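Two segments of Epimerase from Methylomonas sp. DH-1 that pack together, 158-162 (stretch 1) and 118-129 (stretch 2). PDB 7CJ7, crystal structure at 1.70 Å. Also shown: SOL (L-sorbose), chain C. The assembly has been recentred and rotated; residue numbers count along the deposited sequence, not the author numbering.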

# COMPACT_ATOMS: atom_id res chain seq x y z
N GLU A 158 -2.51 -6.47 0.97
CA GLU A 158 -1.85 -7.76 1.34
C GLU A 158 -2.79 -8.68 2.14
O GLU A 158 -2.48 -9.87 2.23
CB GLU A 158 -0.54 -7.49 2.06
CG GLU A 158 0.52 -6.83 1.17
CD GLU A 158 1.90 -6.75 1.80
OE1 GLU A 158 2.17 -7.56 2.71
OE2 GLU A 158 2.70 -5.86 1.41
N THR A 159 -3.88 -8.16 2.72
CA THR A 159 -4.97 -8.97 3.33
C THR A 159 -6.27 -8.17 3.35
O THR A 159 -6.22 -6.93 3.41
CB THR A 159 -4.68 -9.41 4.78
OG1 THR A 159 -5.72 -10.32 5.16
CG2 THR A 159 -4.68 -8.29 5.78
N ASN A 160 -7.39 -8.88 3.36
CA ASN A 160 -8.72 -8.26 3.54
C ASN A 160 -9.28 -8.63 4.92
O ASN A 160 -10.42 -8.27 5.17
CB ASN A 160 -9.64 -8.60 2.37
CG ASN A 160 -9.98 -10.06 2.26
OD1 ASN A 160 -9.54 -10.87 3.07
ND2 ASN A 160 -10.77 -10.42 1.26
N ILE A 161 -8.49 -9.28 5.79
CA ILE A 161 -9.00 -9.83 7.08
C ILE A 161 -8.76 -8.83 8.22
O ILE A 161 -9.70 -8.59 9.00
CB ILE A 161 -8.38 -11.20 7.40
CG1 ILE A 161 -8.83 -12.26 6.39
CG2 ILE A 161 -8.68 -11.62 8.82
CD1 ILE A 161 -10.31 -12.58 6.47
N MET A 162 -7.55 -8.31 8.35
CA MET A 162 -7.22 -7.34 9.44
C MET A 162 -6.09 -6.43 8.99
O MET A 162 -5.00 -6.93 8.65
CB MET A 162 -6.82 -8.06 10.73
CG MET A 162 -6.15 -9.39 10.49
SD MET A 162 -5.99 -10.35 12.02
CE MET A 162 -4.31 -9.89 12.42
C1 SOL C . 4.73 -8.76 4.17
O1 SOL C . 4.46 -7.47 3.66
C2 SOL C . 5.48 -8.70 5.46
O2 SOL C . 5.46 -7.70 6.14
C3 SOL C . 6.31 -9.91 5.86
O3 SOL C . 6.59 -9.89 7.24
C4 SOL C . 5.63 -11.22 5.47
O4 SOL C . 4.37 -11.32 6.15
C5 SOL C . 6.45 -12.46 5.79
O5 SOL C . 5.66 -13.63 5.56
C6 SOL C . 7.73 -12.57 4.98
O6 SOL C . 8.47 -13.73 5.37
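Stretch 2 (118-129) KYPGPASRENRA

A single asparagine side chain makes the one direct hydrogen bond of this contact: Asn160 projects from stretch 1 into the bend of stretch 2, and its ND2 donates to Gly121 O at 2.9 Å with an N-H...acceptor angle of 160°, close to linear. The same amide lies over one face of the Tyr119 ring, with ND2 3.3 Å from Tyr119 CG. The second proton of ND2 is also used, since water 2 accepts from Asn160 ND2 at 3.1 Å and gives a weak bond to Asn127 OD1 at 3.0 Å. By contrast, Asn160 ND2 and Ala123 N, although 3.3 Å apart, are both donors and do not bond. Ala123 N instead donates to water 1 at 2.8 Å, and that water donates to Asn160 O at 2.7 Å, so a solvent bridge joins the two backbones where direct pairing is absent. Asn160 N is less fortunate: the contact buries it without a partner in the model.

Stretch 1 has no regular helix or strand, and residues 118 to 124 of stretch 2 are loop or turn, so the packing has no strand register or helix crossing to define it. The nearest CA atoms are those of Asn160 and Ala123, 5.8 Å apart. From Tyr119 to Ala123 the chain passes around the Asn160 side chain, with phi/psi of -165/171° at Gly121 marking an extended backbone there. The CA-to-CB bonds of Tyr119 and Ala123 point toward stretch 1, whereas those of Pro120 and Pro122 point away.

The two segments run parallel here: the CA path from Thr159 to Ile161 points nearly the same way as that from Tyr119 to Ala123, and contacts advance together, from Thr159 CA at 4.2 Å from Tyr119 CD2, near the ring plane, to Ile161 beside Ala123 and the helix beginning at Arg125. Ile161 leaves its backbone sideways, but its m,m rotamer brings CD1 to 3.7 Å from Ala123 CB, an apolar contact, and to 4.5 Å from Asn127 CB. Farther along, Arg128 NH2 stands 4.1 Å from Ile161 O, too distant for a hydrogen bond.

The helix start is held by reciprocal bonds within stretch 2. Asn127 N donates to the N-cap Ser124 OG at 3.0 Å, and Ser124 N donates to Asn127 OD1 at 3.0 Å. At the start of stretch 1, outside the contact, Glu158 points its CA-to-CB bond away from stretch 2, and its OE1 accepts a very short 2.5 Å hydrogen bond from O1 of L-sorbose.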

# COMPACT_ATOMS: atom_id res chain seq x y z
N LYS A 118 -3.26 -9.50 -2.91
CA LYS A 118 -4.34 -8.53 -3.20
C LYS A 118 -5.66 -9.26 -3.48
O LYS A 118 -5.85 -9.72 -4.60
CB LYS A 118 -4.02 -7.63 -4.40
CG LYS A 118 -5.00 -6.47 -4.53
CD LYS A 118 -5.03 -5.78 -5.87
CE LYS A 118 -4.35 -4.43 -5.84
NZ LYS A 118 -2.92 -4.60 -5.51
N TYR A 119 -6.54 -9.32 -2.49
CA TYR A 119 -7.88 -9.93 -2.64
C TYR A 119 -8.68 -9.05 -3.58
O TYR A 119 -8.56 -7.82 -3.52
CB TYR A 119 -8.56 -10.06 -1.28
CG TYR A 119 -8.10 -11.25 -0.48
CD1 TYR A 119 -8.68 -12.49 -0.65
CD2 TYR A 119 -7.07 -11.14 0.44
CE1 TYR A 119 -8.29 -13.59 0.09
CE2 TYR A 119 -6.65 -12.24 1.18
CZ TYR A 119 -7.27 -13.46 1.01
OH TYR A 119 -6.88 -14.56 1.73
N PRO A 120 -9.49 -9.64 -4.48
CA PRO A 120 -10.27 -8.88 -5.45
C PRO A 120 -11.54 -8.27 -4.84
O PRO A 120 -12.25 -7.57 -5.54
CB PRO A 120 -10.63 -9.95 -6.49
CG PRO A 120 -10.76 -11.21 -5.68
CD PRO A 120 -9.68 -11.10 -4.62
N GLY A 121 -11.83 -8.59 -3.58
CA GLY A 121 -13.06 -8.15 -2.90
C GLY A 121 -12.96 -8.34 -1.40
O GLY A 121 -12.01 -8.94 -0.90
N PRO A 122 -13.93 -7.80 -0.64
CA PRO A 122 -13.90 -7.89 0.82
C PRO A 122 -14.15 -9.32 1.33
O PRO A 122 -14.70 -10.13 0.59
CB PRO A 122 -15.01 -6.94 1.27
CG PRO A 122 -15.95 -6.86 0.08
CD PRO A 122 -15.08 -7.04 -1.15
N ALA A 123 -13.73 -9.57 2.57
CA ALA A 123 -13.90 -10.86 3.28
C ALA A 123 -15.35 -10.99 3.74
O ALA A 123 -15.91 -10.02 4.26
CB ALA A 123 -12.95 -10.92 4.46
N SER A 124 -15.94 -12.16 3.53
CA SER A 124 -17.27 -12.53 4.06
C SER A 124 -17.15 -12.87 5.54
O SER A 124 -16.00 -13.07 6.02
CB SER A 124 -17.83 -13.68 3.29
OG SER A 124 -17.06 -14.84 3.56
N ARG A 125 -18.27 -12.97 6.24
CA ARG A 125 -18.29 -13.46 7.65
C ARG A 125 -17.70 -14.87 7.66
O ARG A 125 -17.02 -15.22 8.64
CB ARG A 125 -19.70 -13.40 8.23
CG ARG A 125 -20.37 -12.04 8.05
CD ARG A 125 -21.66 -11.89 8.82
NE ARG A 125 -21.39 -11.86 10.25
CZ ARG A 125 -22.30 -11.76 11.21
NH1 ARG A 125 -21.90 -11.75 12.46
NH2 ARG A 125 -23.59 -11.67 10.92
N GLU A 126 -17.93 -15.66 6.61
CA GLU A 126 -17.45 -17.07 6.56
C GLU A 126 -15.92 -17.08 6.42
O GLU A 126 -15.28 -17.91 7.10
CB GLU A 126 -18.08 -17.86 5.42
CG GLU A 126 -19.53 -18.19 5.65
CD GLU A 126 -20.52 -17.25 4.98
OE1 GLU A 126 -20.09 -16.19 4.45
OE2 GLU A 126 -21.71 -17.59 5.00
N ASN A 127 -15.37 -16.19 5.59
CA ASN A 127 -13.90 -16.05 5.42
C ASN A 127 -13.29 -15.79 6.80
O ASN A 127 -12.33 -16.48 7.17
CB ASN A 127 -13.52 -14.93 4.44
CG ASN A 127 -13.88 -15.20 3.00
OD1 ASN A 127 -14.32 -14.30 2.30
ND2 ASN A 127 -13.68 -16.43 2.53
N ARG A 128 -13.84 -14.83 7.55
CA ARG A 128 -13.28 -14.44 8.87
C ARG A 128 -13.43 -15.61 9.85
O ARG A 128 -12.45 -15.92 10.55
CB ARG A 128 -13.93 -13.16 9.40
CG ARG A 128 -13.27 -12.65 10.67
CD ARG A 128 -14.21 -11.77 11.46
NE ARG A 128 -13.70 -11.37 12.76
CZ ARG A 128 -12.87 -10.35 12.95
NH1 ARG A 128 -12.48 -10.04 14.16
NH2 ARG A 128 -12.45 -9.65 11.91
N ALA A 129 -14.60 -16.24 9.91
CA ALA A 129 -14.87 -17.41 10.78
C ALA A 129 -13.87 -18.54 10.48
O ALA A 129 -13.33 -19.14 11.43
CB ALA A 129 -16.28 -17.87 10.58
O HOH W 1 -12.59 -7.39 3.82
O HOH W 2 -11.90 -13.26 0.89